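Local structure of cellulase (Uncultured bacterium, 3WX5) at residues 99-113 with 230-244. The protein probably hydrolyses internal beta-1,4-glucosidic bonds of cellulose, as a family 12 glycoside hydrolase with endoglucanase activity. Sequence-based numbering, arbitrary orientation.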
ATOM      1  N   GLU A  99      14.354 -12.270   5.902  1.00 11.68           N
ATOM      2  CA  GLU A  99      15.666 -12.347   6.575  1.00 12.02           C
ATOM      3  C   GLU A  99      16.810 -11.943   5.601  1.00 12.12           C
ATOM      4  O   GLU A  99      17.932 -11.664   6.030  1.00 12.83           O
ATOM      5  CB  GLU A  99      15.883 -13.773   7.111  1.00 11.07           C
ATOM      6  CG  GLU A  99      15.902 -14.814   5.997  1.00 12.68           C
ATOM      7  CD  GLU A  99      16.073 -16.262   6.489  1.00 18.23           C
ATOM      8  OE1 GLU A  99      16.496 -16.494   7.657  1.00 12.69           O
ATOM      9  OE2 GLU A  99      15.816 -17.174   5.678  1.00 17.01           O
ATOM     10  N   ALA A 100      16.499 -11.920   4.306  1.00 13.73           N
ATOM     11  CA  ALA A 100      17.460 -11.617   3.244  1.00 13.38           C
ATOM     12  C   ALA A 100      17.333 -10.158   2.745  1.00 13.34           C
ATOM     13  O   ALA A 100      17.996  -9.753   1.799  1.00 14.10           O
ATOM     14  CB  ALA A 100      17.280 -12.589   2.095  1.00 13.57           C
ATOM     15  N   ILE A 101      16.508  -9.356   3.408  1.00 12.29           N
ATOM     16  CA  ILE A 101      16.454  -7.923   3.094  1.00 13.21           C
ATOM     17  C   ILE A 101      17.493  -7.177   3.940  1.00 13.15           C
ATOM     18  O   ILE A 101      17.490  -7.330   5.162  1.00 16.45           O
ATOM     19  CB  ILE A 101      15.068  -7.330   3.413  1.00 14.28           C
ATOM     20  CG1 ILE A 101      13.975  -8.038   2.588  1.00 14.42           C
ATOM     21  CG2 ILE A 101      15.057  -5.802   3.187  1.00 14.38           C
ATOM     22  CD1 ILE A 101      12.540  -7.615   2.989  1.00 20.76           C
ATOM     23  N   SER A 102      18.346  -6.362   3.315  1.00 13.96           N
ATOM     24  CA  SER A 102      19.246  -5.482   4.095  1.00 15.48           C
ATOM     25  C   SER A 102      18.629  -4.122   4.386  1.00 14.97           C
ATOM     26  O   SER A 102      18.638  -3.676   5.525  1.00 15.33           O
ATOM     27  CB  SER A 102      20.621  -5.286   3.451  1.00 16.99           C
ATOM     28  OG  SER A 102      20.500  -4.710   2.165  1.00 27.41           O
ATOM     29  N   ARG A 103      18.070  -3.486   3.358  1.00 15.03           N
ATOM     30  CA  ARG A 103      17.472  -2.148   3.503  1.00 13.73           C
ATOM     31  C   ARG A 103      16.228  -2.022   2.630  1.00 13.58           C
ATOM     32  O   ARG A 103      16.198  -2.512   1.498  1.00 13.93           O
ATOM     33  CB  ARG A 103      18.462  -1.050   3.097  1.00 16.15           C
ATOM     34  CG  ARG A 103      19.578  -0.799   4.124  1.00 26.06           C
ATOM     35  CD  ARG A 103      20.632   0.216   3.590  1.00 40.88           C
ATOM     36  NE  ARG A 103      21.653  -0.420   2.739  1.00 50.68           N
ATOM     37  CZ  ARG A 103      22.643   0.221   2.109  1.00 55.48           C
ATOM     38  NH1 ARG A 103      22.761   1.541   2.200  1.00 57.52           N
ATOM     39  NH2 ARG A 103      23.511  -0.459   1.363  1.00 54.19           N
ATOM     40  N   LEU A 104      15.304  -1.176   3.070  1.00 11.27           N
ATOM     41  CA  LEU A 104      14.124  -0.893   2.274  1.00 10.28           C
ATOM     42  C   LEU A 104      13.555   0.453   2.646  1.00 10.71           C
ATOM     43  O   LEU A 104      13.166   0.672   3.793  1.00 11.89           O
ATOM     44  CB  LEU A 104      13.078  -1.980   2.486  1.00  9.56           C
ATOM     45  CG  LEU A 104      11.798  -1.765   1.671  1.00 11.58           C
ATOM     46  CD1 LEU A 104      12.091  -1.760   0.132  1.00  9.70           C
ATOM     47  CD2 LEU A 104      10.729  -2.845   2.042  1.00 12.64           C
ATOM     48  N   GLN A 105      13.531   1.370   1.686  1.00 11.98           N
ATOM     49  CA  GLN A 105      13.017   2.716   1.967  1.00 11.77           C
ATOM     50  C   GLN A 105      12.161   3.207   0.816  1.00 10.15           C
ATOM     51  O   GLN A 105      12.235   2.693  -0.299  1.00 11.96           O
ATOM     52  CB  GLN A 105      14.156   3.710   2.220  1.00 14.43           C
ATOM     53  CG  GLN A 105      15.082   3.913   1.035  1.00 19.92           C
ATOM     54  CD  GLN A 105      16.199   4.915   1.349  1.00 32.48           C
ATOM     55  OE1 GLN A 105      17.010   4.682   2.246  1.00 35.11           O
ATOM     56  NE2 GLN A 105      16.146   6.088   0.712  1.00 33.40           N
ATOM     57  N   SER A 106      11.353   4.219   1.101  1.00 10.97           N
ATOM     58  CA  SER A 106      10.447   4.730   0.094  1.00 12.10           C
ATOM     59  C   SER A 106      10.134   6.210   0.290  1.00 12.05           C
ATOM     60  O   SER A 106      10.181   6.713   1.409  1.00 11.96           O
ATOM     61  CB  SER A 106       9.201   3.857   0.109  1.00 11.82           C
ATOM     62  OG  SER A 106       8.240   4.318  -0.810  1.00 10.88           O
ATOM     63  N   ASN A 107       9.973   6.925  -0.824  1.00 12.84           N
ATOM     64  CA  ASN A 107       9.358   8.247  -0.849  1.00 13.33           C
ATOM     65  C   ASN A 107       7.914   8.213  -1.352  1.00 11.47           C
ATOM     66  O   ASN A 107       7.585   7.441  -2.255  1.00 11.29           O
ATOM     67  CB  ASN A 107      10.148   9.203  -1.766  1.00 12.58           C
ATOM     68  CG  ASN A 107      11.629   9.231  -1.470  1.00 18.31           C
ATOM     69  OD1 ASN A 107      12.078   8.867  -0.390  1.00 13.81           O
ATOM     70  ND2 ASN A 107      12.410   9.666  -2.462  1.00 19.68           N
ATOM     71  N   TRP A 108       7.089   9.150  -0.878  1.00 10.84           N
ATOM     72  CA  TRP A 108       5.732   9.298  -1.406  1.00 11.88           C
ATOM     73  C   TRP A 108       5.196  10.660  -0.993  1.00 13.42           C
ATOM     74  O   TRP A 108       5.497  11.143   0.093  1.00 14.27           O
ATOM     75  CB  TRP A 108       4.806   8.204  -0.844  1.00 11.09           C
ATOM     76  CG  TRP A 108       3.442   8.145  -1.527  1.00 12.19           C
ATOM     77  CD1 TRP A 108       3.186   8.169  -2.885  1.00  9.05           C
ATOM     78  CD2 TRP A 108       2.172   7.930  -0.889  1.00 11.91           C
ATOM     79  NE1 TRP A 108       1.820   8.128  -3.105  1.00  9.58           N
ATOM     80  CE2 TRP A 108       1.180   7.964  -1.900  1.00 11.03           C
ATOM     81  CE3 TRP A 108       1.774   7.746   0.445  1.00 12.61           C
ATOM     82  CZ2 TRP A 108      -0.169   7.705  -1.630  1.00 11.86           C
ATOM     83  CZ3 TRP A 108       0.418   7.534   0.717  1.00 13.13           C
ATOM     84  CH2 TRP A 108      -0.537   7.546  -0.313  1.00  9.81           C
ATOM     85  N   ARG A 109       4.339  11.241  -1.827  1.00 12.73           N
ATOM     86  CA  ARG A 109       3.637  12.467  -1.456  1.00 13.00           C
ATOM     87  C   ARG A 109       2.162  12.280  -1.795  1.00 13.26           C
ATOM     88  O   ARG A 109       1.826  11.767  -2.853  1.00 13.65           O
ATOM     89  CB  ARG A 109       4.199  13.657  -2.227  1.00 14.44           C
ATOM     90  CG  ARG A 109       3.531  14.984  -1.884  1.00 17.75           C
ATOM     91  CD  ARG A 109       4.304  16.185  -2.483  1.00 20.92           C
ATOM     92  NE  ARG A 109       4.118  16.279  -3.930  1.00 24.42           N
ATOM     93  CZ  ARG A 109       3.036  16.805  -4.506  1.00 28.21           C
ATOM     94  NH1 ARG A 109       2.041  17.268  -3.761  1.00 32.34           N
ATOM     95  NH2 ARG A 109       2.932  16.839  -5.821  1.00 32.72           N
ATOM     96  N   LEU A 110       1.291  12.658  -0.875  1.00 10.85           N
ATOM     97  CA  LEU A 110      -0.129  12.519  -1.123  1.00 12.24           C
ATOM     98  C   LEU A 110      -0.803  13.890  -1.020  1.00 13.27           C
ATOM     99  O   LEU A 110      -0.353  14.789  -0.271  1.00 14.74           O
ATOM    100  CB  LEU A 110      -0.735  11.522  -0.142  1.00 12.12           C
ATOM    101  CG  LEU A 110      -0.635  11.960   1.335  1.00 13.25           C
ATOM    102  CD1 LEU A 110      -1.992  12.307   1.904  1.00 14.98           C
ATOM    103  CD2 LEU A 110       0.076  10.927   2.208  1.00 14.07           C
ATOM    104  N   THR A 111      -1.877  14.051  -1.774  1.00 14.90           N
ATOM    105  CA  THR A 111      -2.703  15.241  -1.655  1.00 14.83           C
ATOM    106  C   THR A 111      -4.041  14.807  -1.048  1.00 15.07           C
ATOM    107  O   THR A 111      -4.798  14.057  -1.676  1.00 13.18           O
ATOM    108  CB  THR A 111      -2.890  15.902  -3.051  1.00 17.64           C
ATOM    109  OG1 THR A 111      -1.594  16.182  -3.614  1.00 14.28           O
ATOM    110  CG2 THR A 111      -3.694  17.209  -2.934  1.00 19.28           C
ATOM    111  N   PRO A 112      -4.314  15.227   0.199  1.00 14.30           N
ATOM    112  CA  PRO A 112      -5.553  14.864   0.883  1.00 14.44           C
ATOM    113  C   PRO A 112      -6.761  15.627   0.346  1.00 15.91           C
ATOM    114  O   PRO A 112      -6.603  16.561  -0.475  1.00 14.16           O
ATOM    115  CB  PRO A 112      -5.296  15.263   2.335  1.00 14.65           C
ATOM    116  CG  PRO A 112      -4.211  16.276   2.286  1.00 16.76           C
ATOM    117  CD  PRO A 112      -3.574  16.278   0.909  1.00 16.85           C
ATOM    118  N   ILE A 113      -7.956  15.174   0.727  1.00 14.92           N
ATOM    119  CA  ILE A 113      -9.200  15.909   0.398  1.00 15.48           C
ATOM    120  C   ILE A 113     -10.038  16.143   1.655  1.00 16.45           C
ATOM    121  O   ILE A 113      -9.812  15.492   2.675  1.00 17.28           O
ATOM    122  CB  ILE A 113     -10.051  15.168  -0.665  1.00 15.27           C
ATOM    123  CG1 ILE A 113     -10.404  13.740  -0.212  1.00 12.21           C
ATOM    124  CG2 ILE A 113      -9.331  15.139  -1.999  1.00 18.36           C
ATOM    125  CD1 ILE A 113     -11.422  13.063  -1.160  1.00 13.95           C
ATOM    126  N   ARG A 230     -12.736  11.269  -4.685  1.00 13.93           N
ATOM    127  CA  ARG A 230     -12.373  12.091  -5.842  1.00 13.43           C
ATOM    128  C   ARG A 230     -11.425  13.217  -5.463  1.00 13.03           C
ATOM    129  O   ARG A 230     -11.695  14.005  -4.534  1.00 12.46           O
ATOM    130  CB  ARG A 230     -13.612  12.677  -6.534  1.00 15.90           C
ATOM    131  CG  ARG A 230     -13.244  13.424  -7.834  1.00 18.85           C
ATOM    132  CD  ARG A 230     -14.499  13.940  -8.572  1.00 26.29           C
ATOM    133  NE  ARG A 230     -15.157  14.990  -7.791  1.00 38.76           N
ATOM    134  CZ  ARG A 230     -16.218  14.814  -6.999  1.00 47.21           C
ATOM    135  NH1 ARG A 230     -16.805  13.621  -6.880  1.00 47.95           N
ATOM    136  NH2 ARG A 230     -16.700  15.849  -6.319  1.00 51.21           N
ATOM    137  N   GLY A 231     -10.340  13.333  -6.212  1.00 12.08           N
ATOM    138  CA  GLY A 231      -9.349  14.375  -5.916  1.00 15.24           C
ATOM    139  C   GLY A 231      -8.127  13.957  -5.108  1.00 14.39           C
ATOM    140  O   GLY A 231      -7.114  14.672  -5.107  1.00 14.25           O
ATOM    141  N   LEU A 232      -8.169  12.785  -4.468  1.00 12.71           N
ATOM    142  CA  LEU A 232      -6.954  12.279  -3.814  1.00 12.20           C
ATOM    143  C   LEU A 232      -5.877  12.036  -4.868  1.00 14.14           C
ATOM    144  O   LEU A 232      -6.162  11.487  -5.923  1.00 14.57           O
ATOM    145  CB  LEU A 232      -7.240  10.973  -3.066  1.00 12.80           C
ATOM    146  CG  LEU A 232      -8.078  11.109  -1.784  1.00  9.65           C
ATOM    147  CD1 LEU A 232      -8.676   9.716  -1.406  1.00 11.57           C
ATOM    148  CD2 LEU A 232      -7.213  11.657  -0.655  1.00 11.70           C
ATOM    149  N   LYS A 233      -4.640  12.420  -4.572  1.00 13.63           N
ATOM    150  CA  LYS A 233      -3.571  12.293  -5.562  1.00 14.01           C
ATOM    151  C   LYS A 233      -2.348  11.636  -4.931  1.00 12.86           C
ATOM    152  O   LYS A 233      -1.930  12.006  -3.838  1.00 12.09           O
ATOM    153  CB  LYS A 233      -3.165  13.680  -6.098  1.00 15.45           C
ATOM    154  CG  LYS A 233      -2.152  13.614  -7.259  1.00 20.11           C
ATOM    155  CD  LYS A 233      -1.956  14.997  -7.935  1.00 27.44           C
ATOM    156  CE  LYS A 233      -0.915  14.965  -9.062  1.00 36.77           C
ATOM    157  NZ  LYS A 233      -1.317  14.150 -10.265  1.00 41.34           N
ATOM    158  N   SER A 234      -1.722  10.752  -5.692  1.00 10.62           N
ATOM    159  CA  SER A 234      -0.474  10.072  -5.296  1.00 12.27           C
ATOM    160  C   SER A 234       0.647  10.617  -6.197  1.00 12.68           C
ATOM    161  O   SER A 234       0.499  10.601  -7.419  1.00 12.89           O
ATOM    162  CB  SER A 234      -0.659   8.560  -5.513  1.00  9.43           C
ATOM    163  OG  SER A 234       0.555   7.792  -5.462  1.00 12.27           O
ATOM    164  N   SER A 235       1.739  11.109  -5.595  1.00 13.59           N
ATOM    165  CA  SER A 235       2.870  11.686  -6.359  1.00 15.01           C
ATOM    166  C   SER A 235       4.243  11.220  -5.880  1.00 13.27           C
ATOM    167  O   SER A 235       4.420  10.918  -4.703  1.00 14.40           O
ATOM    168  CB  SER A 235       2.824  13.222  -6.248  1.00 14.37           C
ATOM    169  OG  SER A 235       1.542  13.685  -6.650  1.00 18.88           O
ATOM    170  N   ASP A 236       5.229  11.249  -6.774  1.00 13.82           N
ATOM    171  CA  ASP A 236       6.638  11.200  -6.369  1.00 15.73           C
ATOM    172  C   ASP A 236       6.991   9.873  -5.682  1.00 15.04           C
ATOM    173  O   ASP A 236       7.820   9.850  -4.765  1.00 14.47           O
ATOM    174  CB  ASP A 236       6.963  12.345  -5.381  1.00 18.35           C
ATOM    175  CG  ASP A 236       6.681  13.747  -5.946  1.00 24.55           C
ATOM    176  OD1 ASP A 236       6.778  13.965  -7.176  1.00 26.06           O
ATOM    177  OD2 ASP A 236       6.413  14.647  -5.115  1.00 28.08           O
ATOM    178  N   PHE A 237       6.352   8.784  -6.082  1.00 12.49           N
ATOM    179  CA  PHE A 237       6.609   7.470  -5.459  1.00 12.35           C
ATOM    180  C   PHE A 237       7.995   6.944  -5.857  1.00 12.88           C
ATOM    181  O   PHE A 237       8.382   7.005  -7.037  1.00 13.23           O
ATOM    182  CB  PHE A 237       5.535   6.472  -5.893  1.00 13.36           C
ATOM    183  CG  PHE A 237       5.682   5.102  -5.284  1.00 13.48           C
ATOM    184  CD1 PHE A 237       5.450   4.892  -3.923  1.00 13.64           C
ATOM    185  CD2 PHE A 237       5.943   3.999  -6.089  1.00 10.77           C
ATOM    186  CE1 PHE A 237       5.473   3.596  -3.391  1.00 12.18           C
ATOM    187  CE2 PHE A 237       5.937   2.693  -5.568  1.00 14.81           C
ATOM    188  CZ  PHE A 237       5.707   2.496  -4.216  1.00 13.27           C
ATOM    189  N   SER A 238       8.721   6.408  -4.882  0.50  5.96           N
ATOM    190  CA  SER A 238       9.973   5.728  -5.137  0.50  5.11           C
ATOM    191  C   SER A 238      10.120   4.625  -4.106  0.50  5.09           C
ATOM    192  O   SER A 238       9.673   4.750  -2.977  0.50  2.48           O
ATOM    193  CB  SER A 238      11.133   6.723  -4.970  0.50  7.06           C
ATOM    194  OG  SER A 238      12.363   6.088  -5.210  0.50 13.25           O
ATOM    195  N   VAL A 239      10.677   3.502  -4.518  1.00 11.05           N
ATOM    196  CA  VAL A 239      11.066   2.474  -3.554  1.00 12.01           C
ATOM    197  C   VAL A 239      12.499   2.091  -3.812  1.00 13.21           C
ATOM    198  O   VAL A 239      12.897   1.990  -4.974  1.00 15.00           O
ATOM    199  CB  VAL A 239      10.207   1.217  -3.700  1.00 10.65           C
ATOM    200  CG1 VAL A 239      10.756   0.127  -2.764  1.00 13.66           C
ATOM    201  CG2 VAL A 239       8.742   1.541  -3.371  1.00 13.79           C
ATOM    202  N   THR A 240      13.295   1.958  -2.747  1.00 13.23           N
ATOM    203  CA  THR A 240      14.677   1.489  -2.906  1.00 12.92           C
ATOM    204  C   THR A 240      14.927   0.263  -2.036  1.00 14.06           C
ATOM    205  O   THR A 240      14.811   0.319  -0.803  1.00 12.05           O
ATOM    206  CB  THR A 240      15.723   2.579  -2.555  1.00 10.76           C
ATOM    207  OG1 THR A 240      15.507   3.735  -3.374  1.00 14.27           O
ATOM    208  CG2 THR A 240      17.156   2.043  -2.842  1.00 15.27           C
ATOM    209  N   LEU A 241      15.234  -0.852  -2.685  1.00 14.56           N
ATOM    210  CA  LEU A 241      15.404  -2.119  -1.992  1.00 14.39           C
ATOM    211  C   LEU A 241      16.863  -2.572  -2.103  1.00 14.84           C
ATOM    212  O   LEU A 241      17.431  -2.599  -3.202  1.00 12.60           O
ATOM    213  CB  LEU A 241      14.488  -3.185  -2.595  1.00 15.74           C
ATOM    214  CG  LEU A 241      14.748  -4.670  -2.262  1.00 16.81           C
ATOM    215  CD1 LEU A 241      14.461  -4.971  -0.775  1.00 16.26           C
ATOM    216  CD2 LEU A 241      13.910  -5.588  -3.163  1.00 15.58           C
ATOM    217  N   THR A 242      17.410  -3.040  -0.989  1.00 14.90           N
ATOM    218  CA  THR A 242      18.735  -3.648  -0.988  1.00 16.17           C
ATOM    219  C   THR A 242      18.703  -5.020  -0.344  1.00 15.30           C
ATOM    220  O   THR A 242      18.246  -5.170   0.793  1.00 14.30           O
ATOM    221  CB  THR A 242      19.755  -2.767  -0.228  1.00 16.72           C
ATOM    222  OG1 THR A 242      19.584  -1.397  -0.645  1.00 24.70           O
ATOM    223  CG2 THR A 242      21.156  -3.221  -0.570  1.00 20.67           C
ATOM    224  N   ALA A 243      19.255  -6.004  -1.045  1.00 14.16           N
ATOM    225  CA  ALA A 243      19.299  -7.374  -0.531  1.00 17.21           C
ATOM    226  C   ALA A 243      20.598  -7.569   0.256  1.00 16.93           C
ATOM    227  O   ALA A 243      21.623  -6.937  -0.063  1.00 18.22           O
ATOM    228  CB  ALA A 243      19.233  -8.381  -1.707  1.00 17.05           C
ATOM    229  N   ARG A 244      20.589  -8.480   1.225  1.00 15.61           N
ATOM    230  CA  ARG A 244      21.809  -8.820   1.973  1.00 16.97           C
ATOM    231  C   ARG A 244      22.811  -9.536   1.037  1.00 20.22           C
ATOM    232  O   ARG A 244      22.372 -10.184   0.076  1.00 22.94           O
ATOM    233  CB  ARG A 244      21.478  -9.734   3.144  1.00 18.74           C
ATOM    234  CG  ARG A 244      20.658  -9.075   4.247  1.00 15.45           C
ATOM    235  CD  ARG A 244      20.620  -9.939   5.505  1.00 15.96           C
ATOM    236  NE  ARG A 244      19.685  -9.386   6.486  1.00 13.96           N
ATOM    237  CZ  ARG A 244      19.959  -8.393   7.328  1.00 16.28           C
ATOM    238  NH1 ARG A 244      21.202  -7.886   7.424  1.00 15.84           N
ATOM    239  NH2 ARG A 244      19.018  -8.001   8.194  1.00 18.18           N
TER
HETATM  240  O   HOH W   1      19.885 -11.423  -0.077  1.00 20.44           O
HETATM  241  O   HOH W   2      16.307  -8.992   7.513  1.00 17.67           O
HETATM  242  O   HOH W   3      10.414  10.458  -4.894  1.00 21.82           O
HETATM  243  O   HOH W   4       0.271  14.091  -4.384  1.00 14.95           O
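Gln105 and Thr240 sit at the middle of a long antiparallel ladder between 99-113 and 230-244, exchanging two backbone hydrogen bonds, Thr240 N to Gln105 O being 2.8 Å. Two beta bulges shift the register. In the classic bulge near the chain end, Thr242 O accepts from Ser102 N, Arg103 N and Ser102 OG; that hydroxyl, 2.7 Å away, rides above the carbonyl plane. The second lies where the chain turns a corner at Asp236.

Side-chain polar bonds reinforce the ladder. The NE1 N-H of Trp108 donates to Ser234 OG, 2.7 Å from NE1 and in the indole plane. With CG anti to the backbone N (chi1 -170°), the ring swings towards Ser234; Leu110 CB covers part of one face, and CD1 meets Phe237 CD1 obliquely at 4.1 Å. Were Trp108 an alanine, Ser234 OG would probably lose this donor and a gap would be likely to open beside Phe237 and Leu110. Ser106 OG reaches Ser238 O at 2.6 Å and is also hydrogen-bonded to Tyr122 OH. On the other face, Arg109 NE forms a salt bridge with Asp236 OD2 at 3.1 Å; OD2 lies at the guanidinium edge, near its plane, but is met from above the carboxylate plane, the guanidinium and carboxylate planes being 52° apart.

Apolar contacts line the inward face: Leu104 CD1 packs on Val239 CG1 at 3.7 Å, and Leu104 and Trp108 continue onto strand 215-225 of the facing sheet. Such sheet-on-sheet packing is characteristic of the beta-jelly-roll sandwich of family 12 glycoside hydrolases.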